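Local coordinates for ribosome-associated protein Y (PSrp-1) (Clostridium acetobutylicum, PDB 3KA5) that is probably required, through the full-length protein, for pairing 70S ribosomes into translationally inactive 100S dimers, this fragment being its C-terminal domain, at residues E16-E21 and F30-G35. Numbering follows the deposited sequence.
Sequences EEAVLE and FVFQNG
The methyl group of Ala18 sits squarely over one face of the Phe32 ring, a CH-pi contact in which CB lies 3.5 Å from the ring centroid and only 5° off the ring normal. All six ring carbons are therefore almost equally far from it, CE2 and CD2 of Phe32 both lying 3.6 Å from Ala18 CB. In Phe32, chi1 of 71° sets CG between the backbone N and carbonyl carbon, and together with chi2 of 109° it presents the flat face to the methyl. Alanine suits this place because its small side chain lets the helix come near the strand, with axes 8.9 Å apart.

Phe30, two residues earlier on the same side of the strand, packs obliquely along the next helical turn. Its CD2 lies 3.8 Å from Ala18 O and 4.1 Å from Ala18 CB, so the ring also rests against the helix backbone, while CZ meets Glu21 CB at 3.9 Å. Glu21 thus contributes its aliphatic CB to the apolar layer, and the residue remains partly exposed.

Met22 and Leu25 extend the helical side of this core around Phe30, and Leu53 of strand 51-55 also touches Phe32. Val31 points the other way, packing on Val42 of the second subunit. Helix 15-25 thereby covers one face of a three-stranded antiparallel sheet, running roughly antiparallel to strand 29-34, outermost within this chain, in the compact alpha/beta C-terminal domain of a long-form hibernation-promoting factor.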
ATOM      1  N   GLU B  16      -4.261  -0.090 -14.327  1.00 14.18           N
ATOM      2  CA  GLU B  16      -4.122  -1.313 -15.123  1.00 14.78           C
ATOM      3  C   GLU B  16      -2.653  -1.691 -15.266  1.00 12.95           C
ATOM      4  O   GLU B  16      -2.282  -2.864 -15.162  1.00 13.36           O
ATOM      5  CB  GLU B  16      -4.713  -1.136 -16.531  1.00 20.48           C
ATOM      6  CG  GLU B  16      -6.229  -1.077 -16.615  1.00 30.88           C
ATOM      7  CD  GLU B  16      -6.801   0.259 -16.172  1.00 35.03           C
ATOM      8  OE1 GLU B  16      -6.052   1.262 -16.139  1.00 37.60           O
ATOM      9  OE2 GLU B  16      -8.014   0.310 -15.871  1.00 47.36           O
ATOM     10  N   GLU B  17      -1.812  -0.699 -15.532  1.00 13.11           N
ATOM     11  CA  GLU B  17      -0.393  -0.980 -15.669  1.00 10.36           C
ATOM     12  C   GLU B  17       0.158  -1.451 -14.328  1.00 11.94           C
ATOM     13  O   GLU B  17       1.054  -2.290 -14.285  1.00 11.30           O
ATOM     14  CB  GLU B  17       0.384   0.261 -16.119  1.00 12.48           C
ATOM     15  CG  GLU B  17       1.843  -0.056 -16.446  1.00 16.34           C
ATOM     16  CD  GLU B  17       2.663   1.178 -16.770  1.00 23.19           C
ATOM     17  OE1 GLU B  17       2.100   2.130 -17.340  1.00 28.07           O
ATOM     18  OE2 GLU B  17       3.877   1.185 -16.464  1.00 27.18           O
ATOM     19  N   ALA B  18      -0.374  -0.908 -13.233  1.00 12.43           N
ATOM     20  CA  ALA B  18       0.092  -1.306 -11.908  1.00 12.65           C
ATOM     21  C   ALA B  18      -0.237  -2.773 -11.634  1.00 13.49           C
ATOM     22  O   ALA B  18       0.576  -3.502 -11.060  1.00 12.90           O
ATOM     23  CB  ALA B  18      -0.536  -0.412 -10.825  1.00 11.77           C
ATOM     24  N   VAL B  19      -1.434  -3.208 -12.023  1.00 10.26           N
ATOM     25  CA  VAL B  19      -1.810  -4.603 -11.805  1.00 12.85           C
ATOM     26  C   VAL B  19      -0.903  -5.519 -12.616  1.00 11.01           C
ATOM     27  O   VAL B  19      -0.469  -6.569 -12.137  1.00 11.67           O
ATOM     28  CB  VAL B  19      -3.279  -4.871 -12.209  1.00 12.02           C
ATOM     29  CG1 VAL B  19      -3.565  -6.363 -12.180  1.00 13.54           C
ATOM     30  CG2 VAL B  19      -4.209  -4.148 -11.261  1.00 15.57           C
ATOM     31  N   LEU B  20      -0.616  -5.118 -13.849  1.00 10.57           N
ATOM     32  CA  LEU B  20       0.256  -5.902 -14.720  1.00  8.81           C
ATOM     33  C   LEU B  20       1.655  -5.995 -14.111  1.00 11.37           C
ATOM     34  O   LEU B  20       2.240  -7.076 -14.035  1.00 10.61           O
ATOM     35  CB  LEU B  20       0.315  -5.245 -16.105  1.00  9.70           C
ATOM     36  CG  LEU B  20       1.205  -5.841 -17.198  1.00 14.78           C
ATOM     37  CD1 LEU B  20       0.909  -7.323 -17.387  1.00 14.54           C
ATOM     38  CD2 LEU B  20       0.961  -5.066 -18.497  1.00 20.87           C
ATOM     39  N   GLU B  21       2.180  -4.853 -13.674  1.00 11.82           N
ATOM     40  CA  GLU B  21       3.504  -4.793 -13.054  1.00 10.63           C
ATOM     41  C   GLU B  21       3.567  -5.656 -11.806  1.00 13.09           C
ATOM     42  O   GLU B  21       4.553  -6.366 -11.571  1.00 13.57           O
ATOM     43  CB  GLU B  21       3.847  -3.352 -12.670  1.00 11.04           C
ATOM     44  CG  GLU B  21       4.305  -2.493 -13.821  1.00 12.55           C
ATOM     45  CD  GLU B  21       5.587  -3.007 -14.435  1.00 16.57           C
ATOM     46  OE1 GLU B  21       6.545  -3.264 -13.680  1.00 23.75           O
ATOM     47  OE2 GLU B  21       5.638  -3.153 -15.667  1.00 26.26           O
ATOM     48  N   PHE B  30       1.087  -3.766  -4.590  1.00  9.78           N
ATOM     49  CA  PHE B  30       2.016  -2.901  -5.318  1.00  8.41           C
ATOM     50  C   PHE B  30       1.634  -1.441  -5.095  1.00 11.95           C
ATOM     51  O   PHE B  30       0.499  -1.039  -5.357  1.00  9.86           O
ATOM     52  CB  PHE B  30       1.937  -3.279  -6.810  1.00  5.77           C
ATOM     53  CG  PHE B  30       2.983  -2.632  -7.682  1.00  9.35           C
ATOM     54  CD1 PHE B  30       4.295  -3.101  -7.691  1.00 14.68           C
ATOM     55  CD2 PHE B  30       2.639  -1.596  -8.538  1.00 11.79           C
ATOM     56  CE1 PHE B  30       5.240  -2.549  -8.557  1.00 16.12           C
ATOM     57  CE2 PHE B  30       3.573  -1.041  -9.400  1.00 13.50           C
ATOM     58  CZ  PHE B  30       4.873  -1.516  -9.411  1.00 11.55           C
ATOM     59  N   VAL B  31       2.581  -0.655  -4.583  1.00  8.85           N
ATOM     60  CA  VAL B  31       2.355   0.760  -4.311  1.00  7.19           C
ATOM     61  C   VAL B  31       2.787   1.565  -5.527  1.00 12.26           C
ATOM     62  O   VAL B  31       3.867   1.338  -6.072  1.00 10.19           O
ATOM     63  CB  VAL B  31       3.188   1.227  -3.090  1.00  9.39           C
ATOM     64  CG1 VAL B  31       2.871   2.677  -2.763  1.00 11.98           C
ATOM     65  CG2 VAL B  31       2.906   0.324  -1.896  1.00  9.68           C
ATOM     66  N   PHE B  32       1.958   2.508  -5.957  1.00  9.57           N
ATOM     67  CA  PHE B  32       2.309   3.309  -7.122  1.00 13.83           C
ATOM     68  C   PHE B  32       1.654   4.680  -7.117  1.00 14.81           C
ATOM     69  O   PHE B  32       0.678   4.921  -6.405  1.00 17.27           O
ATOM     70  CB  PHE B  32       1.919   2.566  -8.406  1.00 12.15           C
ATOM     71  CG  PHE B  32       0.429   2.500  -8.649  1.00 13.45           C
ATOM     72  CD1 PHE B  32      -0.152   3.235  -9.671  1.00 12.28           C
ATOM     73  CD2 PHE B  32      -0.388   1.695  -7.855  1.00 10.22           C
ATOM     74  CE1 PHE B  32      -1.529   3.180  -9.904  1.00 17.95           C
ATOM     75  CE2 PHE B  32      -1.767   1.631  -8.079  1.00 13.95           C
ATOM     76  CZ  PHE B  32      -2.337   2.375  -9.106  1.00 11.15           C
ATOM     77  N   GLN B  33       2.209   5.578  -7.918  1.00  9.64           N
ATOM     78  CA  GLN B  33       1.674   6.924  -8.056  1.00 15.03           C
ATOM     79  C   GLN B  33       0.679   6.820  -9.203  1.00 17.69           C
ATOM     80  O   GLN B  33       1.077   6.565 -10.335  1.00 15.87           O
ATOM     81  CB  GLN B  33       2.801   7.891  -8.426  1.00 18.73           C
ATOM     82  CG  GLN B  33       2.349   9.296  -8.767  1.00 32.14           C
ATOM     83  CD  GLN B  33       2.067  10.129  -7.541  1.00 40.51           C
ATOM     84  OE1 GLN B  33       1.182   9.811  -6.749  1.00 45.64           O
ATOM     85  NE2 GLN B  33       2.825  11.208  -7.375  1.00 44.62           N
ATOM     86  N   ASN B  34      -0.608   6.985  -8.912  1.00 16.57           N
ATOM     87  CA  ASN B  34      -1.636   6.894  -9.944  1.00 16.52           C
ATOM     88  C   ASN B  34      -1.551   8.127 -10.836  1.00 20.49           C
ATOM     89  O   ASN B  34      -1.726   9.248 -10.366  1.00 19.54           O
ATOM     90  CB  ASN B  34      -3.027   6.816  -9.303  1.00 20.74           C
ATOM     91  CG  ASN B  34      -4.108   6.454 -10.303  1.00 23.67           C
ATOM     92  OD1 ASN B  34      -4.127   6.964 -11.418  1.00 29.46           O
ATOM     93  ND2 ASN B  34      -5.021   5.574  -9.903  1.00 23.73           N
ATOM     94  N   GLY B  35      -1.285   7.913 -12.121  1.00 18.60           N
ATOM     95  CA  GLY B  35      -1.169   9.027 -13.045  1.00 22.33           C
ATOM     96  C   GLY B  35      -2.478   9.728 -13.358  1.00 25.33           C
ATOM     97  O   GLY B  35      -2.479  10.811 -13.939  1.00 32.59           O
TER